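Local structure of secretory pathway GDP dissociation inhibitor (Saccharomyces cerevisiae, 2BCG) at residues D13-G18 with F287-V292; V37-K42 with G257-D262. The protein holds Rab GTPases such as Sec4 in their GDP-bound state by inhibiting GDP release, and extracts GDP-bound Ypt7 from vacuolar membranes. All coordinates share one frame; numbering follows the deposited sequence.

Contacts 1 and 2 meet at neighbouring strands 14-17 and 37-40 of one parallel sheet, their centres about 10 Å apart and on the same side of the chain's centre. The sheet order is 258-260, 37-40, 14-17, 292-294, 411-413: contact 2 joins the first two strands, while contact 1 crosses from antiparallel strand 285-288 into the sheet beside 14-17. Along the chain the segments run 13-18, 37-42, 257-262, 287-292, so both segments of contact 2 fall between those of contact 1. Two polar pairs tie the contacts together: Val16 N to Leu38 O at 2.8 Å, and Gly18 O to His39 NE2 at 2.7 Å. Residues far apart in sequence thus build one Rossmann-like sheet, with the Ypt1-interacting region 236-261 reaching its margin.

Contact 1 of 2, residues D13-G18 with F287-V292; sequences DVIVLG and FKAPLV
Pro290 and Phe287 bring the two rings of segment 287-292 to segment 13-18, and each touches it in a limited way. The proline ring sets its CD and CG beside the carbonyl of Asp13, with Pro290 CD 3.3 Å from Asp13 O. Of the Phe287 side chain, CB alone comes near, 4.2 Å from Ile15 CD1, while its ring leads away to strand 37-40, where Leu38 CD2 packs on Phe287 CG. The flat peptide group of Leu291 is met more specifically: Ile15 N donates to Leu291 O at 3.2 Å in a nearly linear bond (174° at the hydrogen), and the donor lies in the carbonyl plane. Ile15 is also backbone-bonded to Ile293, so it bridges Val292 in parallel; Val292 CA adds a CA-H...O contact to Ile15 O, 3.1 Å away.

Around this single bridge the packing is apolar. Ile15 turns CG1 beside its own backbone N (chi1 -68°), which places CG1 3.7 Å from Ala289 CB; CD1 continues to the Phe287 carbonyl. Val292 CG2 approaches Leu17 CG at 3.8 Å, the two side chains crossing at about a right angle, and Phe277 of strand 276-282 touches both Ile15 and Val292. Towards Asp13, Leu291 CD1 meets Val14 CG1 at 3.8 Å. Asp13 OD1 is hydrogen-bonded to Lys36 N. The chain therefore leaves the three-stranded antiparallel sheet at 285-288, stays extended through Ala289, turns at Pro290, and enters the parallel sheet at 292-294 beside strand 14-17, consistent with the Rossmann-like fold that the GDI family shares with dinucleotide-binding proteins.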
loop_
_atom_site.group_PDB
_atom_site.type_symbol
_atom_site.label_atom_id
_atom_site.label_comp_id
_atom_site.label_asym_id
_atom_site.label_seq_id
_atom_site.Cartn_x
_atom_site.Cartn_y
_atom_site.Cartn_z
ATOM N N ASP A 13 -22.515 0.322 10.879
ATOM C CA ASP A 13 -23.108 0.334 9.526
ATOM C C ASP A 13 -22.565 -0.783 8.622
ATOM O O ASP A 13 -23.290 -1.312 7.772
ATOM C CB ASP A 13 -22.859 1.657 8.800
ATOM C CG ASP A 13 -23.641 2.814 9.380
ATOM O OD1 ASP A 13 -23.028 3.845 9.688
ATOM O OD2 ASP A 13 -24.891 2.712 9.505
ATOM N N VAL A 14 -21.266 -1.098 8.765
ATOM C CA VAL A 14 -20.630 -2.066 7.905
ATOM C C VAL A 14 -19.543 -2.771 8.721
ATOM O O VAL A 14 -18.814 -2.113 9.504
ATOM C CB VAL A 14 -19.926 -1.345 6.715
ATOM C CG1 VAL A 14 -19.185 -2.340 5.810
ATOM C CG2 VAL A 14 -20.929 -0.462 5.899
ATOM N N ILE A 15 -19.464 -4.082 8.563
ATOM C CA ILE A 15 -18.307 -4.872 9.029
ATOM C C ILE A 15 -17.465 -5.278 7.814
ATOM O O ILE A 15 -17.991 -5.696 6.799
ATOM C CB ILE A 15 -18.771 -6.090 9.849
ATOM C CG1 ILE A 15 -19.393 -5.573 11.153
ATOM C CG2 ILE A 15 -17.603 -7.058 10.127
ATOM C CD1 ILE A 15 -20.122 -6.662 11.965
ATOM N N VAL A 16 -16.145 -5.104 7.928
ATOM C CA VAL A 16 -15.225 -5.488 6.850
ATOM C C VAL A 16 -14.272 -6.546 7.422
ATOM O O VAL A 16 -13.772 -6.367 8.539
ATOM C CB VAL A 16 -14.462 -4.263 6.318
ATOM C CG1 VAL A 16 -13.601 -4.631 5.104
ATOM C CG2 VAL A 16 -15.461 -3.139 5.944
ATOM N N LEU A 17 -14.064 -7.621 6.663
ATOM C CA LEU A 17 -13.220 -8.754 7.082
ATOM C C LEU A 17 -12.054 -8.929 6.132
ATOM O O LEU A 17 -12.235 -9.083 4.908
ATOM C CB LEU A 17 -14.012 -10.058 7.151
ATOM C CG LEU A 17 -15.260 -9.975 8.049
ATOM C CD1 LEU A 17 -15.979 -11.328 7.998
ATOM C CD2 LEU A 17 -14.898 -9.593 9.468
ATOM N N GLY A 18 -10.862 -8.917 6.730
ATOM C CA GLY A 18 -9.608 -8.967 5.986
ATOM C C GLY A 18 -9.099 -7.596 5.617
ATOM O O GLY A 18 -9.869 -6.706 5.199
ATOM N N PHE A 287 -20.578 -8.546 17.283
ATOM C CA PHE A 287 -20.714 -7.263 16.593
ATOM C C PHE A 287 -21.694 -7.422 15.442
ATOM O O PHE A 287 -21.673 -8.442 14.759
ATOM C CB PHE A 287 -19.349 -6.787 16.090
ATOM C CG PHE A 287 -18.320 -6.733 17.189
ATOM C CD1 PHE A 287 -17.257 -7.628 17.233
ATOM C CD2 PHE A 287 -18.487 -5.851 18.248
ATOM C CE1 PHE A 287 -16.330 -7.609 18.307
ATOM C CE2 PHE A 287 -17.574 -5.825 19.317
ATOM C CZ PHE A 287 -16.503 -6.709 19.346
ATOM N N LYS A 288 -22.561 -6.418 15.264
ATOM C CA LYS A 288 -23.644 -6.503 14.268
ATOM C C LYS A 288 -23.590 -5.372 13.251
ATOM O O LYS A 288 -23.248 -4.253 13.587
ATOM C CB LYS A 288 -25.005 -6.510 14.973
ATOM C CG LYS A 288 -25.192 -7.748 15.863
ATOM C CD LYS A 288 -26.532 -7.705 16.532
ATOM C CE LYS A 288 -26.831 -9.014 17.237
ATOM N NZ LYS A 288 -28.098 -8.903 18.041
ATOM N N ALA A 289 -23.977 -5.678 12.010
ATOM C CA ALA A 289 -24.112 -4.651 10.972
ATOM C C ALA A 289 -25.045 -5.208 9.894
ATOM O O ALA A 289 -25.160 -6.423 9.753
ATOM C CB ALA A 289 -22.767 -4.318 10.373
ATOM N N PRO A 290 -25.708 -4.325 9.131
ATOM C CA PRO A 290 -26.572 -4.813 8.030
ATOM C C PRO A 290 -25.858 -5.431 6.828
ATOM O O PRO A 290 -26.490 -6.155 6.032
ATOM C CB PRO A 290 -27.318 -3.555 7.568
ATOM C CG PRO A 290 -26.727 -2.416 8.252
ATOM C CD PRO A 290 -25.799 -2.869 9.320
ATOM N N LEU A 291 -24.553 -5.198 6.701
ATOM C CA LEU A 291 -23.816 -5.828 5.616
ATOM C C LEU A 291 -22.365 -6.092 6.013
ATOM O O LEU A 291 -21.838 -5.470 6.939
ATOM C CB LEU A 291 -23.878 -4.972 4.331
ATOM C CG LEU A 291 -23.274 -3.575 4.370
ATOM C CD1 LEU A 291 -21.953 -3.674 3.638
ATOM C CD2 LEU A 291 -24.135 -2.503 3.705
ATOM N N VAL A 292 -21.752 -7.017 5.281
ATOM C CA VAL A 292 -20.324 -7.314 5.435
ATOM C C VAL A 292 -19.644 -7.201 4.057
ATOM O O VAL A 292 -20.235 -7.530 3.012
ATOM C CB VAL A 292 -20.100 -8.725 6.079
ATOM C CG1 VAL A 292 -20.548 -9.854 5.162
ATOM C CG2 VAL A 292 -18.620 -8.902 6.511
#

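Contact 2 of 2, residues V37-K42 with G257-D262; sequences VLHIDK and GTYMLD
Leu38, His39 and Ile40 pair in parallel register with Thr258, Tyr259 and Met260, making 258-260 the outermost strand, within this chain, of the Rossmann-like sheet. Strand axes 4.8 Å apart at 17° fit the ladder, whose four backbone bonds have donors alternating between the strands: Thr258, His39, Met260, Asp41. The shortest, His39 N to Thr258 O at 2.7 Å, runs nearly along the C=O axis.

The tight part is the face of His39 and Tyr259, beneath helices 21-32 and 243-254. There His39 CB sits over one face of the tyrosine ring, 3.6 Å from its centroid, as a CH-pi contact. The rings themselves are oblique, with planes at 39°. With CG anti to the backbone N (chi1 -158°), the histidine side chain lies alongside the tyrosine, and ND1 shares a 2.7 Å hydrogen bond with Tyr259 OH, which also bonds Ser27 OG.

On the other face, Leu38 CD1 lies 3.7 Å from Thr258 CG2; packing loosens at Met260, whose CE is 4.0 Å from Leu38 CD1 and which an aromatic side chain of the other protein chain covers. The solvent side is the two ends: one water donates to Val37 O and accepts from Thr258 OG1; a second donates to Lys42 O and, at 2.7 Å, to Asp262 OD2.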
loop_
_atom_site.group_PDB
_atom_site.type_symbol
_atom_site.label_atom_id
_atom_site.label_comp_id
_atom_site.label_asym_id
_atom_site.label_seq_id
_atom_site.Cartn_x
_atom_site.Cartn_y
_atom_site.Cartn_z
ATOM N N VAL A 37 -17.779 1.980 10.668
ATOM C CA VAL A 37 -17.169 0.749 10.119
ATOM C C VAL A 37 -16.354 0.009 11.182
ATOM O O VAL A 37 -15.615 0.643 11.936
ATOM C CB VAL A 37 -16.216 1.088 8.926
ATOM C CG1 VAL A 37 -15.498 -0.163 8.420
ATOM C CG2 VAL A 37 -17.044 1.696 7.781
ATOM N N LEU A 38 -16.533 -1.315 11.241
ATOM C CA LEU A 38 -15.693 -2.181 12.078
ATOM C C LEU A 38 -14.907 -3.071 11.136
ATOM O O LEU A 38 -15.514 -3.754 10.317
ATOM C CB LEU A 38 -16.527 -3.079 13.001
ATOM C CG LEU A 38 -15.686 -4.075 13.826
ATOM C CD1 LEU A 38 -14.698 -3.364 14.721
ATOM C CD2 LEU A 38 -16.624 -4.931 14.666
ATOM N N HIS A 39 -13.572 -3.026 11.225
ATOM C CA HIS A 39 -12.681 -3.744 10.291
ATOM C C HIS A 39 -11.851 -4.763 11.086
ATOM O O HIS A 39 -11.088 -4.379 11.979
ATOM C CB HIS A 39 -11.789 -2.758 9.533
ATOM C CG HIS A 39 -11.250 -3.295 8.242
ATOM N ND1 HIS A 39 -10.830 -2.487 7.199
ATOM C CD2 HIS A 39 -11.079 -4.570 7.823
ATOM C CE1 HIS A 39 -10.405 -3.248 6.206
ATOM N NE2 HIS A 39 -10.541 -4.517 6.560
ATOM N N ILE A 40 -12.041 -6.047 10.792
ATOM C CA ILE A 40 -11.404 -7.117 11.560
ATOM C C ILE A 40 -10.528 -7.950 10.658
ATOM O O ILE A 40 -10.877 -8.176 9.492
ATOM C CB ILE A 40 -12.473 -8.035 12.197
ATOM C CG1 ILE A 40 -13.493 -7.222 13.002
ATOM C CG2 ILE A 40 -11.845 -9.208 13.036
ATOM C CD1 ILE A 40 -14.740 -8.062 13.414
ATOM N N ASP A 41 -9.387 -8.398 11.200
ATOM C CA ASP A 41 -8.560 -9.404 10.513
ATOM C C ASP A 41 -8.200 -10.534 11.489
ATOM O O ASP A 41 -7.828 -10.278 12.632
ATOM C CB ASP A 41 -7.287 -8.746 9.935
ATOM C CG ASP A 41 -6.687 -9.517 8.747
ATOM O OD1 ASP A 41 -6.279 -8.865 7.747
ATOM O OD2 ASP A 41 -6.593 -10.766 8.829
ATOM N N LYS A 42 -8.331 -11.773 11.014
ATOM C CA LYS A 42 -7.868 -12.955 11.763
ATOM C C LYS A 42 -6.340 -12.987 11.890
ATOM O O LYS A 42 -5.798 -13.620 12.810
ATOM C CB LYS A 42 -8.421 -14.253 11.148
ATOM C CG LYS A 42 -8.065 -14.482 9.674
ATOM C CD LYS A 42 -9.013 -15.471 8.987
ATOM C CE LYS A 42 -8.890 -15.405 7.470
ATOM N NZ LYS A 42 -10.054 -16.012 6.748
ATOM N N GLY A 257 -13.415 4.680 11.748
ATOM C CA GLY A 257 -13.320 3.227 11.673
ATOM C C GLY A 257 -12.659 2.605 12.901
ATOM O O GLY A 257 -11.783 3.232 13.522
ATOM N N THR A 258 -13.071 1.383 13.246
ATOM C CA THR A 258 -12.507 0.636 14.375
ATOM C C THR A 258 -11.837 -0.629 13.847
ATOM O O THR A 258 -12.417 -1.335 13.015
ATOM C CB THR A 258 -13.640 0.249 15.351
ATOM O OG1 THR A 258 -14.257 1.442 15.833
ATOM C CG2 THR A 258 -13.121 -0.533 16.576
ATOM N N TYR A 259 -10.602 -0.863 14.297
ATOM C CA TYR A 259 -9.752 -1.970 13.806
ATOM C C TYR A 259 -9.435 -3.015 14.879
ATOM O O TYR A 259 -9.087 -2.674 16.007
ATOM C CB TYR A 259 -8.443 -1.415 13.172
ATOM C CG TYR A 259 -8.723 -0.986 11.747
ATOM C CD1 TYR A 259 -8.429 -1.835 10.697
ATOM C CD2 TYR A 259 -9.392 0.221 11.477
ATOM C CE1 TYR A 259 -8.728 -1.488 9.378
ATOM C CE2 TYR A 259 -9.733 0.575 10.155
ATOM C CZ TYR A 259 -9.424 -0.302 9.116
ATOM O OH TYR A 259 -9.775 -0.033 7.818
ATOM N N MET A 260 -9.521 -4.280 14.475
ATOM C CA MET A 260 -9.121 -5.417 15.331
ATOM C C MET A 260 -8.278 -6.362 14.497
ATOM O O MET A 260 -8.702 -6.753 13.416
ATOM C CB MET A 260 -10.342 -6.162 15.885
ATOM C CG MET A 260 -11.155 -5.356 16.832
ATOM S SD MET A 260 -12.731 -6.145 17.138
ATOM C CE MET A 260 -13.484 -4.936 18.248
ATOM N N LEU A 261 -7.079 -6.689 14.966
ATOM C CA LEU A 261 -6.246 -7.718 14.325
ATOM C C LEU A 261 -6.149 -8.961 15.221
ATOM O O LEU A 261 -6.595 -8.947 16.392
ATOM C CB LEU A 261 -4.850 -7.177 14.047
ATOM C CG LEU A 261 -4.695 -5.994 13.067
ATOM C CD1 LEU A 261 -3.227 -5.619 13.088
ATOM C CD2 LEU A 261 -5.188 -6.306 11.658
ATOM N N ASP A 262 -5.564 -10.033 14.676
ATOM C CA ASP A 262 -5.390 -11.291 15.444
ATOM C C ASP A 262 -6.700 -11.688 16.130
ATOM O O ASP A 262 -6.703 -12.169 17.270
ATOM C CB ASP A 262 -4.273 -11.117 16.500
ATOM C CG ASP A 262 -3.775 -12.438 17.102
ATOM O OD1 ASP A 262 -3.241 -12.378 18.229
ATOM O OD2 ASP A 262 -3.885 -13.509 16.478
HETATM O O HOH W 1 -16.126 2.426 14.033
HETATM O O HOH W 2 -3.022 -14.286 14.036
#